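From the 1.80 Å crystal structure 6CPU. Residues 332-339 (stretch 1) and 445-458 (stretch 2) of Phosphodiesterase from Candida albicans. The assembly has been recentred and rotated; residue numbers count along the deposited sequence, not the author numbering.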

# COMPACT_ATOMS: atom_id res chain seq x y z
N ALA A 332 -16.39 -15.37 17.33
CA ALA A 332 -15.14 -15.45 16.59
C ALA A 332 -14.01 -14.97 17.49
O ALA A 332 -14.24 -14.30 18.49
CB ALA A 332 -15.22 -14.60 15.33
N SER A 333 -12.78 -15.32 17.12
CA SER A 333 -11.61 -14.91 17.90
C SER A 333 -11.52 -13.39 17.98
O SER A 333 -11.35 -12.84 19.07
CB SER A 333 -10.33 -15.49 17.30
OG SER A 333 -10.34 -16.91 17.34
N LEU A 334 -11.67 -12.72 16.84
CA LEU A 334 -11.59 -11.25 16.78
C LEU A 334 -12.98 -10.62 16.70
O LEU A 334 -13.78 -10.97 15.84
CB LEU A 334 -10.74 -10.81 15.58
CG LEU A 334 -9.30 -11.33 15.53
CD1 LEU A 334 -8.57 -10.81 14.29
CD2 LEU A 334 -8.54 -10.94 16.79
N ASN A 335 -13.24 -9.69 17.60
CA ASN A 335 -14.49 -8.93 17.61
C ASN A 335 -14.52 -7.86 16.49
O ASN A 335 -13.56 -7.75 15.72
CB ASN A 335 -14.74 -8.35 19.02
CG ASN A 335 -13.91 -7.12 19.32
OD1 ASN A 335 -13.14 -6.64 18.49
ND2 ASN A 335 -14.08 -6.58 20.53
N PRO A 336 -15.63 -7.09 16.38
CA PRO A 336 -15.76 -6.16 15.25
C PRO A 336 -14.70 -5.05 15.15
O PRO A 336 -14.20 -4.80 14.05
CB PRO A 336 -17.16 -5.55 15.45
CG PRO A 336 -17.92 -6.63 16.16
CD PRO A 336 -16.92 -7.25 17.10
N ILE A 337 -14.37 -4.40 16.26
CA ILE A 337 -13.35 -3.33 16.22
C ILE A 337 -11.95 -3.90 15.97
O ILE A 337 -11.16 -3.29 15.25
CB ILE A 337 -13.39 -2.40 17.45
CG1 ILE A 337 -12.58 -1.13 17.16
CG2 ILE A 337 -12.88 -3.09 18.71
CD1 ILE A 337 -12.87 0.01 18.11
N GLN A 338 -11.65 -5.06 16.54
CA GLN A 338 -10.40 -5.76 16.28
C GLN A 338 -10.31 -6.23 14.83
O GLN A 338 -9.23 -6.24 14.23
CB GLN A 338 -10.24 -6.97 17.19
CG GLN A 338 -10.12 -6.63 18.66
CD GLN A 338 -10.59 -7.76 19.56
OE1 GLN A 338 -10.69 -8.92 19.14
NE2 GLN A 338 -10.91 -7.43 20.80
N THR A 339 -11.44 -6.65 14.27
CA THR A 339 -11.52 -7.03 12.87
C THR A 339 -11.21 -5.82 11.97
O THR A 339 -10.45 -5.93 11.02
CB THR A 339 -12.92 -7.61 12.53
OG1 THR A 339 -13.15 -8.78 13.32
CG2 THR A 339 -13.03 -7.96 11.07
N ASN A 445 -2.99 -13.56 28.28
CA ASN A 445 -4.17 -12.74 28.58
C ASN A 445 -4.92 -12.39 27.28
O ASN A 445 -4.49 -12.76 26.18
CB ASN A 445 -3.80 -11.49 29.40
CG ASN A 445 -2.90 -10.51 28.65
OD1 ASN A 445 -2.90 -10.45 27.42
ND2 ASN A 445 -2.15 -9.73 29.40
N HIS A 446 -6.04 -11.68 27.41
CA HIS A 446 -6.88 -11.37 26.25
C HIS A 446 -6.15 -10.45 25.25
O HIS A 446 -6.13 -10.74 24.06
CB HIS A 446 -8.20 -10.74 26.69
CG HIS A 446 -9.16 -10.53 25.56
ND1 HIS A 446 -9.54 -11.55 24.71
CD2 HIS A 446 -9.82 -9.42 25.14
CE1 HIS A 446 -10.38 -11.08 23.82
NE2 HIS A 446 -10.57 -9.79 24.05
N ASP A 447 -5.54 -9.38 25.75
CA ASP A 447 -4.79 -8.43 24.91
C ASP A 447 -3.75 -9.14 24.04
O ASP A 447 -3.74 -8.98 22.82
CB ASP A 447 -4.12 -7.35 25.77
CG ASP A 447 -5.11 -6.34 26.33
OD1 ASP A 447 -6.33 -6.47 26.08
OD2 ASP A 447 -4.66 -5.39 27.02
N ASN A 448 -2.89 -9.95 24.66
CA ASN A 448 -1.85 -10.67 23.91
C ASN A 448 -2.38 -11.79 23.01
O ASN A 448 -1.73 -12.18 22.05
CB ASN A 448 -0.76 -11.21 24.85
CG ASN A 448 0.03 -10.10 25.53
OD1 ASN A 448 0.22 -9.03 24.96
ND2 ASN A 448 0.48 -10.37 26.74
N THR A 449 -3.58 -12.29 23.32
CA THR A 449 -4.26 -13.25 22.46
C THR A 449 -4.78 -12.57 21.19
O THR A 449 -4.63 -13.10 20.09
CB THR A 449 -5.43 -13.94 23.21
OG1 THR A 449 -4.89 -14.72 24.29
CG2 THR A 449 -6.23 -14.85 22.29
N VAL A 450 -5.40 -11.41 21.35
CA VAL A 450 -5.85 -10.60 20.20
C VAL A 450 -4.64 -10.26 19.31
O VAL A 450 -4.70 -10.45 18.09
CB VAL A 450 -6.59 -9.32 20.66
CG1 VAL A 450 -6.80 -8.34 19.51
CG2 VAL A 450 -7.93 -9.68 21.28
N LYS A 451 -3.55 -9.80 19.93
CA LYS A 451 -2.32 -9.48 19.19
C LYS A 451 -1.80 -10.65 18.39
O LYS A 451 -1.39 -10.49 17.25
CB LYS A 451 -1.21 -9.04 20.14
CG LYS A 451 -1.28 -7.59 20.59
CD LYS A 451 -0.25 -7.35 21.68
CE LYS A 451 0.29 -5.94 21.65
NZ LYS A 451 0.98 -5.61 22.93
N LEU A 452 -1.79 -11.84 18.99
CA LEU A 452 -1.21 -13.00 18.32
C LEU A 452 -2.06 -13.47 17.15
O LEU A 452 -1.53 -13.77 16.09
CB LEU A 452 -0.99 -14.16 19.31
CG LEU A 452 -0.40 -15.43 18.70
CD1 LEU A 452 1.04 -15.21 18.23
CD2 LEU A 452 -0.47 -16.58 19.70
N ILE A 453 -3.37 -13.57 17.35
CA ILE A 453 -4.25 -13.98 16.26
C ILE A 453 -4.15 -12.97 15.11
O ILE A 453 -4.00 -13.35 13.95
CB ILE A 453 -5.72 -14.12 16.70
CG1 ILE A 453 -5.87 -15.19 17.80
CG2 ILE A 453 -6.59 -14.49 15.50
CD1 ILE A 453 -5.15 -16.49 17.50
N SER A 454 -4.21 -11.69 15.46
CA SER A 454 -4.06 -10.61 14.48
C SER A 454 -2.74 -10.74 13.72
O SER A 454 -2.72 -10.66 12.49
CB SER A 454 -4.15 -9.27 15.18
OG SER A 454 -5.40 -9.14 15.81
N ALA A 455 -1.65 -10.97 14.46
CA ALA A 455 -0.32 -11.15 13.86
C ALA A 455 -0.26 -12.32 12.90
O ALA A 455 0.34 -12.23 11.83
CB ALA A 455 0.73 -11.31 14.95
N LEU A 456 -0.86 -13.43 13.29
CA LEU A 456 -0.85 -14.61 12.44
C LEU A 456 -1.68 -14.40 11.18
O LEU A 456 -1.29 -14.85 10.11
CB LEU A 456 -1.36 -15.83 13.22
CG LEU A 456 -0.45 -16.26 14.38
CD1 LEU A 456 -1.18 -17.28 15.26
CD2 LEU A 456 0.87 -16.81 13.88
N LEU A 457 -2.80 -13.73 11.30
CA LEU A 457 -3.67 -13.52 10.15
C LEU A 457 -3.01 -12.59 9.13
O LEU A 457 -2.96 -12.91 7.94
CB LEU A 457 -5.05 -13.01 10.58
CG LEU A 457 -5.93 -14.07 11.26
CD1 LEU A 457 -7.27 -13.49 11.66
CD2 LEU A 457 -6.10 -15.28 10.36
N ILE A 458 -2.45 -11.47 9.60
CA ILE A 458 -1.78 -10.55 8.69
C ILE A 458 -0.55 -11.22 8.08
O ILE A 458 -0.25 -11.00 6.93
CB ILE A 458 -1.45 -9.19 9.37
CG1 ILE A 458 -1.18 -8.11 8.30
CG2 ILE A 458 -0.29 -9.33 10.34
CD1 ILE A 458 -1.02 -6.72 8.89
O HOH W 1 -6.22 -6.91 14.57

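The contact between the two stretches is small and mostly apolar. It buries 302 Å², both sides summed, and no direct hydrogen bond crosses it. Shape does most of the work, with one water as a polar link.

Stretch 2 is a helix from His-446 onward. Stretch 1 is a loop that turns into a helix at Pro-336. The loop lies against the side of the long helix, and the backbones come nearest at Leu-334 and Val-450, whose CA atoms are 6.7 Å apart.

Leu-334 is the main bump. It has the largest covered area of any residue here, 77 Å². Its CA-to-CB bond points sideways, but chi1 m and chi2 t carry the end of the side chain nearer the helix. The hollow that receives it is lined by Val-450, Ile-453, Ser-454 and Leu-457, residues that helix periodicity brings to one face. Leu-334 CD2 packs 4.1 Å from Val-450 CG1 and 3.7 Å from Ser-454 OG. Leu-334 CD1 reaches farther along the helix and meets Leu-457 CD1 at 4.0 Å. Between these, Leu-334 CG sits 4.2 Å from Ile-453 CG2. A forked leucine suits this place. CD2 reaches the Val-450 end of the hollow, CD1 the Leu-457 end, and both lie near Ile-453 and Ser-454.

Ser-454 is small, which leaves room for Leu-334 CD2 beside it. Its hydroxyl is not wasted in this apolar setting. Ser-454 OG donates to Val-450 O, one turn back, at 2.7 Å. Ser-454 OG also accepts from water 1, whose oxygen is 2.7 Å away. The same water donates to Gln-338 O, 3.1 Å from its oxygen. The water thus bridges the two helices beside the leucine.

Ile-453 points toward stretch 1 and also meets the loop at Ser-333. The contact is loose, with Ser-333 CB 4.3 Å from Ile-453 CG2. Ser-333 is exposed, and a short polar side chain is at home at this edge.

Gln-338 makes a second, flatter contact. Its CA-to-CB bond points toward stretch 2, and its amide lies over Val-450, with Gln-338 OE1 3.6 Å from Val-450 CG2. Val-450 therefore touches both Leu-334 and Gln-338, and Gln-338 lies within reach of both of its methyls. Farther out, Gln-338 NE2 is 4.0 Å from His-446 NE2, an oblique approach to the ring and not a hydrogen bond. Gln-338 NE2 is satisfied elsewhere in the structure.

The amide of Gln-338 is held from within its own stretch. Asn-335 N donates to Gln-338 OE1 at 3.1 Å. In return, Gln-338 N donates to Asn-335 OD1 at 2.9 Å, which caps the start of the helix. This reciprocal pair ties Gln-338 to the turn just after Leu-334. Asn-445 caps the other helix in the same way, accepting at OD1 from Asn-448 N at 2.8 Å. Asparagine suits both sites, since its short side chain can reach back to a free backbone NH in the first turn.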